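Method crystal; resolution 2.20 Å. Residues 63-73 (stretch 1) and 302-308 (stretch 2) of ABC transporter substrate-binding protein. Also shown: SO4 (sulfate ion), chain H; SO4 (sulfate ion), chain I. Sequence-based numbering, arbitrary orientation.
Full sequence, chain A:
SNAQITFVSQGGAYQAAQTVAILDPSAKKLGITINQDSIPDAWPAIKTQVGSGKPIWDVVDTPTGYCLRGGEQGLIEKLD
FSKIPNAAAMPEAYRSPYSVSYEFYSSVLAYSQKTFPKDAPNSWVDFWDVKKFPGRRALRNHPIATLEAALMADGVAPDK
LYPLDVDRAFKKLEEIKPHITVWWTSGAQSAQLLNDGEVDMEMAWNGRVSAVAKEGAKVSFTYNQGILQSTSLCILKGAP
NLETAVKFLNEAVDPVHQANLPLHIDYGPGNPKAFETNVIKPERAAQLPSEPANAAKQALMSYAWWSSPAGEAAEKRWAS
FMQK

Stretch 1, residues 63-73: PTGYCLRGGEQ
Stretch 2 (302-308) SYAWWSS

Two helical segments, far apart in sequence, pack against each other and bury 371 Å² in all. Stretch 1 is helical up to Glu72, and Gln73 leaves helical phi/psi (-95/10). In stretch 2 the helix covers Tyr303 to Trp306. The register is set by Gly65 and Tyr303, whose CA atoms lie 4.6 Å apart.

Glycine leaves room for this approach. Gly65 N lies 3.3 Å from Tyr303 CD1, and an ideal CB on Gly65 would sit 3.0 Å from that same CD1, a clash.

Packing centres on Tyr303 (chi1 -66°, chi2 -68°), which points toward stretch 1. Thr64 CB lies over one face of the Tyr303 ring, 3.9 Å from its centroid and 17° off the normal, a CH-pi contact; the Thr64 rotamer is m. Leu68 (m, t) also points toward stretch 2. Leu68 CD1 makes an apolar contact with Tyr303 CB at 3.7 Å and a van der Waals contact with Ser307 OG at 3.6 Å. Gly65 O meets Ser307 CB at 3.8 Å, also in van der Waals contact.

One hydrogen bond crosses the contact. Arg69 starts sideways, with chi1 off-well at -99°, then t, m and a chi4 of -97°, and its end comes nearer. Arg69 NH2 donates to Trp306 O at 3.2 Å; the 128° angle makes the bond weak.

Within stretch 2, side chains serve the backbone. Ser302 (t) is the N-cap: Ser302 OG accepts from Trp305 N at 3.1 Å. Ser307 (p, phi/psi -94/3) turns OG back to Tyr303 O at 2.6 Å, and Ser307 N donates to the same Tyr303 O at 3.0 Å. Ser308 (p) likewise bonds through OG to Trp305 O at 2.6 Å.

A sulfate (chain H), probably from the crystallisation liquor, sits at the start of this helix. Sulfate (chain H) O4 accepts from Ser302 OG at 3.0 Å and from Ala304 N at a very short 2.3 Å.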

ATOM      1  N   PRO A  63     -25.771  20.036 -15.297  1.00 44.25           N
ATOM      2  CA  PRO A  63     -26.327  20.783 -14.164  1.00 51.27           C
ATOM      3  C   PRO A  63     -25.768  22.197 -14.086  1.00 55.65           C
ATOM      4  O   PRO A  63     -24.569  22.429 -14.208  1.00 59.19           O
ATOM      5  CB  PRO A  63     -25.897  19.948 -12.952  1.00 50.67           C
ATOM      6  CG  PRO A  63     -25.932  18.544 -13.492  1.00 51.62           C
ATOM      7  CD  PRO A  63     -25.390  18.665 -14.904  1.00 47.63           C
ATOM      8  N   THR A  64     -26.673  23.134 -13.879  1.00 50.34           N
ATOM      9  CA  THR A  64     -26.406  24.550 -14.038  1.00 54.49           C
ATOM     10  C   THR A  64     -25.232  25.042 -13.181  1.00 55.55           C
ATOM     11  O   THR A  64     -24.474  25.918 -13.594  1.00 52.27           O
ATOM     12  CB  THR A  64     -27.698  25.330 -13.736  1.00 54.62           C
ATOM     13  OG1 THR A  64     -28.723  24.874 -14.628  1.00 49.83           O
ATOM     14  CG2 THR A  64     -27.507  26.811 -13.910  1.00 50.82           C
ATOM     15  N   GLY A  65     -25.068  24.460 -12.001  1.00 52.83           N
ATOM     16  CA  GLY A  65     -24.009  24.882 -11.098  1.00 59.24           C
ATOM     17  C   GLY A  65     -22.617  24.669 -11.661  1.00 58.54           C
ATOM     18  O   GLY A  65     -21.701  25.436 -11.365  1.00 61.25           O
ATOM     19  N   TYR A  66     -22.456  23.628 -12.476  1.00 57.98           N
ATOM     20  CA  TYR A  66     -21.170  23.339 -13.107  1.00 62.35           C
ATOM     21  C   TYR A  66     -20.848  24.360 -14.184  1.00 62.26           C
ATOM     22  O   TYR A  66     -19.681  24.635 -14.465  1.00 63.55           O
ATOM     23  CB  TYR A  66     -21.152  21.927 -13.703  1.00 61.59           C
ATOM     24  CG  TYR A  66     -21.349  20.830 -12.681  1.00 74.96           C
ATOM     25  CD1 TYR A  66     -20.895  20.980 -11.382  1.00 89.09           C
ATOM     26  CD2 TYR A  66     -22.001  19.652 -13.012  1.00 82.22           C
ATOM     27  CE1 TYR A  66     -21.082  19.988 -10.441  1.00103.31           C
ATOM     28  CE2 TYR A  66     -22.192  18.653 -12.078  1.00 92.66           C
ATOM     29  CZ  TYR A  66     -21.731  18.824 -10.794  1.00106.35           C
ATOM     30  OH  TYR A  66     -21.919  17.834  -9.852  1.00118.74           O
ATOM     31  N   CYS A  67     -21.886  24.920 -14.794  1.00 58.58           N
ATOM     32  CA  CYS A  67     -21.688  25.987 -15.765  1.00 56.58           C
ATOM     33  C   CYS A  67     -21.097  27.198 -15.087  1.00 54.68           C
ATOM     34  O   CYS A  67     -20.220  27.849 -15.643  1.00 60.86           O
ATOM     35  CB  CYS A  67     -22.999  26.361 -16.452  1.00 58.46           C
ATOM     36  SG  CYS A  67     -23.685  25.006 -17.413  1.00 60.39           S
ATOM     37  N   LEU A  68     -21.571  27.495 -13.877  1.00 60.29           N
ATOM     38  CA  LEU A  68     -21.051  28.631 -13.123  1.00 58.25           C
ATOM     39  C   LEU A  68     -19.588  28.397 -12.760  1.00 65.62           C
ATOM     40  O   LEU A  68     -18.742  29.274 -12.963  1.00 65.22           O
ATOM     41  CB  LEU A  68     -21.881  28.896 -11.855  1.00 54.96           C
ATOM     42  CG  LEU A  68     -23.411  28.919 -11.995  1.00 53.26           C
ATOM     43  CD1 LEU A  68     -24.082  29.261 -10.662  1.00 47.73           C
ATOM     44  CD2 LEU A  68     -23.849  29.896 -13.062  1.00 56.62           C
ATOM     45  N   ARG A  69     -19.295  27.214 -12.225  1.00 72.34           N
ATOM     46  CA  ARG A  69     -17.926  26.853 -11.856  1.00 77.67           C
ATOM     47  C   ARG A  69     -17.020  26.893 -13.079  1.00 67.18           C
ATOM     48  O   ARG A  69     -15.980  27.551 -13.078  1.00 61.20           O
ATOM     49  CB  ARG A  69     -17.881  25.454 -11.227  1.00 89.83           C
ATOM     50  CG  ARG A  69     -17.843  25.439  -9.703  1.00100.06           C
ATOM     51  CD  ARG A  69     -17.402  24.073  -9.153  1.00108.42           C
ATOM     52  NE  ARG A  69     -18.502  23.111  -9.053  1.00110.61           N
ATOM     53  CZ  ARG A  69     -19.187  22.858  -7.937  1.00116.25           C
ATOM     54  NH1 ARG A  69     -20.170  21.965  -7.951  1.00112.51           N
ATOM     55  NH2 ARG A  69     -18.894  23.493  -6.804  1.00117.62           N
ATOM     56  N   GLY A  70     -17.435  26.183 -14.123  1.00 60.15           N
ATOM     57  CA  GLY A  70     -16.709  26.145 -15.377  1.00 57.63           C
ATOM     58  C   GLY A  70     -16.458  27.504 -16.009  1.00 59.91           C
ATOM     59  O   GLY A  70     -15.345  27.789 -16.466  1.00 63.58           O
ATOM     60  N   GLY A  71     -17.489  28.342 -16.051  1.00 53.25           N
ATOM     61  CA  GLY A  71     -17.350  29.670 -16.621  1.00 55.21           C
ATOM     62  C   GLY A  71     -16.332  30.491 -15.846  1.00 71.45           C
ATOM     63  O   GLY A  71     -15.547  31.251 -16.427  1.00 75.15           O
ATOM     64  N   GLU A  72     -16.343  30.332 -14.526  1.00 68.04           N
ATOM     65  CA  GLU A  72     -15.406  31.043 -13.669  1.00 77.08           C
ATOM     66  C   GLU A  72     -13.958  30.582 -13.910  1.00 82.31           C
ATOM     67  O   GLU A  72     -13.014  31.353 -13.731  1.00 80.74           O
ATOM     68  CB  GLU A  72     -15.808  30.878 -12.195  1.00 78.36           C
ATOM     69  CG  GLU A  72     -17.196  31.439 -11.875  1.00 79.89           C
ATOM     70  CD  GLU A  72     -17.701  31.080 -10.477  1.00 88.43           C
ATOM     71  OE1 GLU A  72     -16.898  30.636  -9.625  1.00 96.49           O
ATOM     72  OE2 GLU A  72     -18.914  31.250 -10.229  1.00 86.34           O
ATOM     73  N   GLN A  73     -13.785  29.331 -14.329  1.00 74.38           N
ATOM     74  CA  GLN A  73     -12.443  28.782 -14.504  1.00 75.31           C
ATOM     75  C   GLN A  73     -11.930  28.901 -15.947  1.00 76.35           C
ATOM     76  O   GLN A  73     -10.891  28.337 -16.296  1.00 78.94           O
ATOM     77  CB  GLN A  73     -12.390  27.329 -14.025  1.00 79.63           C
ATOM     78  CG  GLN A  73     -12.576  27.152 -12.519  1.00 84.35           C
ATOM     79  CD  GLN A  73     -12.551  25.692 -12.095  1.00 95.50           C
ATOM     80  OE1 GLN A  73     -12.023  24.834 -12.805  1.00 96.86           O
ATOM     81  NE2 GLN A  73     -13.128  25.403 -10.933  1.00102.53           N
ATOM     82  N   SER A 302     -30.260  26.612  -5.168  1.00 44.35           N
ATOM     83  CA  SER A 302     -29.372  27.748  -5.424  1.00 46.35           C
ATOM     84  C   SER A 302     -28.009  27.281  -5.935  1.00 49.01           C
ATOM     85  O   SER A 302     -27.150  26.841  -5.159  1.00 54.33           O
ATOM     86  CB  SER A 302     -29.184  28.586  -4.145  1.00 54.07           C
ATOM     87  OG  SER A 302     -28.254  29.640  -4.345  1.00 50.86           O
ATOM     88  N   TYR A 303     -27.819  27.371  -7.246  1.00 39.96           N
ATOM     89  CA  TYR A 303     -26.537  27.064  -7.868  1.00 46.32           C
ATOM     90  C   TYR A 303     -25.447  28.061  -7.492  1.00 50.82           C
ATOM     91  O   TYR A 303     -24.273  27.709  -7.467  1.00 51.81           O
ATOM     92  CB  TYR A 303     -26.701  26.930  -9.391  1.00 46.59           C
ATOM     93  CG  TYR A 303     -27.555  25.734  -9.693  1.00 51.13           C
ATOM     94  CD1 TYR A 303     -27.086  24.450  -9.427  1.00 50.33           C
ATOM     95  CD2 TYR A 303     -28.853  25.879 -10.166  1.00 46.51           C
ATOM     96  CE1 TYR A 303     -27.871  23.338  -9.667  1.00 52.05           C
ATOM     97  CE2 TYR A 303     -29.646  24.780 -10.404  1.00 48.83           C
ATOM     98  CZ  TYR A 303     -29.154  23.508 -10.157  1.00 55.67           C
ATOM     99  OH  TYR A 303     -29.946  22.399 -10.398  1.00 60.67           O
ATOM    100  N   ALA A 304     -25.838  29.291  -7.182  1.00 48.32           N
ATOM    101  CA  ALA A 304     -24.891  30.266  -6.662  1.00 56.84           C
ATOM    102  C   ALA A 304     -24.315  29.781  -5.329  1.00 56.44           C
ATOM    103  O   ALA A 304     -23.126  29.926  -5.076  1.00 62.04           O
ATOM    104  CB  ALA A 304     -25.550  31.637  -6.499  1.00 59.50           C
ATOM    105  N   TRP A 305     -25.150  29.199  -4.477  1.00 49.56           N
ATOM    106  CA  TRP A 305     -24.631  28.683  -3.206  1.00 47.96           C
ATOM    107  C   TRP A 305     -23.735  27.462  -3.426  1.00 55.61           C
ATOM    108  O   TRP A 305     -22.614  27.420  -2.908  1.00 50.19           O
ATOM    109  CB  TRP A 305     -25.734  28.359  -2.188  1.00 43.54           C
ATOM    110  CG  TRP A 305     -25.141  27.948  -0.838  1.00 48.97           C
ATOM    111  CD1 TRP A 305     -24.793  28.776   0.198  1.00 43.78           C
ATOM    112  CD2 TRP A 305     -24.800  26.616  -0.413  1.00 41.08           C
ATOM    113  NE1 TRP A 305     -24.268  28.042   1.240  1.00 51.91           N
ATOM    114  CE2 TRP A 305     -24.263  26.715   0.889  1.00 49.21           C
ATOM    115  CE3 TRP A 305     -24.903  25.354  -1.006  1.00 48.35           C
ATOM    116  CZ2 TRP A 305     -23.828  25.602   1.603  1.00 54.08           C
ATOM    117  CZ3 TRP A 305     -24.473  24.244  -0.287  1.00 49.88           C
ATOM    118  CH2 TRP A 305     -23.944  24.378   1.003  1.00 51.06           C
ATOM    119  N   TRP A 306     -24.214  26.488  -4.207  1.00 47.24           N
ATOM    120  CA  TRP A 306     -23.456  25.256  -4.435  1.00 47.48           C
ATOM    121  C   TRP A 306     -22.105  25.456  -5.123  1.00 55.15           C
ATOM    122  O   TRP A 306     -21.168  24.687  -4.894  1.00 57.37           O
ATOM    123  CB  TRP A 306     -24.289  24.216  -5.195  1.00 40.29           C
ATOM    124  CG  TRP A 306     -25.157  23.451  -4.278  1.00 42.86           C
ATOM    125  CD1 TRP A 306     -26.506  23.546  -4.160  1.00 46.22           C
ATOM    126  CD2 TRP A 306     -24.729  22.496  -3.302  1.00 44.91           C
ATOM    127  NE1 TRP A 306     -26.955  22.693  -3.173  1.00 46.98           N
ATOM    128  CE2 TRP A 306     -25.880  22.039  -2.631  1.00 49.98           C
ATOM    129  CE3 TRP A 306     -23.482  21.979  -2.931  1.00 50.13           C
ATOM    130  CZ2 TRP A 306     -25.826  21.080  -1.619  1.00 53.73           C
ATOM    131  CZ3 TRP A 306     -23.431  21.029  -1.916  1.00 53.21           C
ATOM    132  CH2 TRP A 306     -24.593  20.591  -1.277  1.00 53.20           C
ATOM    133  N   SER A 307     -22.012  26.483  -5.960  1.00 50.94           N
ATOM    134  CA  SER A 307     -20.789  26.766  -6.702  1.00 48.07           C
ATOM    135  C   SER A 307     -19.885  27.773  -5.978  1.00 51.08           C
ATOM    136  O   SER A 307     -18.846  28.184  -6.501  1.00 57.34           O
ATOM    137  CB  SER A 307     -21.145  27.304  -8.091  1.00 52.51           C
ATOM    138  OG  SER A 307     -21.848  28.536  -7.989  1.00 52.63           O
ATOM    139  N   SER A 308     -20.287  28.182  -4.782  1.00 50.91           N
ATOM    140  CA  SER A 308     -19.490  29.113  -3.994  1.00 49.91           C
ATOM    141  C   SER A 308     -18.528  28.319  -3.101  1.00 57.18           C
ATOM    142  O   SER A 308     -18.664  27.103  -2.973  1.00 54.34           O
ATOM    143  CB  SER A 308     -20.405  29.976  -3.125  1.00 54.50           C
ATOM    144  OG  SER A 308     -20.915  29.220  -2.032  1.00 52.70           O
TER
HETATM  145  S   SO4 H 404     -29.038  30.633  -8.178  0.95120.68           S
HETATM  146  O1  SO4 H 404     -30.039  29.659  -8.616  0.95116.87           O
HETATM  147  O2  SO4 H 404     -28.377  31.192  -9.357  0.95117.04           O
HETATM  148  O3  SO4 H 404     -29.666  31.689  -7.384  0.95115.75           O
HETATM  149  O4  SO4 H 404     -28.048  29.968  -7.336  0.95126.84           O
HETATM  150  S   SO4 I 405     -13.011  21.426  -9.191  0.96139.02           S
HETATM  151  O1  SO4 I 405     -13.129  20.172  -9.931  0.96138.13           O
HETATM  152  O2  SO4 I 405     -12.028  22.298  -9.835  0.96136.66           O
HETATM  153  O3  SO4 I 405     -14.314  22.092  -9.165  0.96137.21           O
HETATM  154  O4  SO4 I 405     -12.575  21.132  -7.828  0.96136.69           O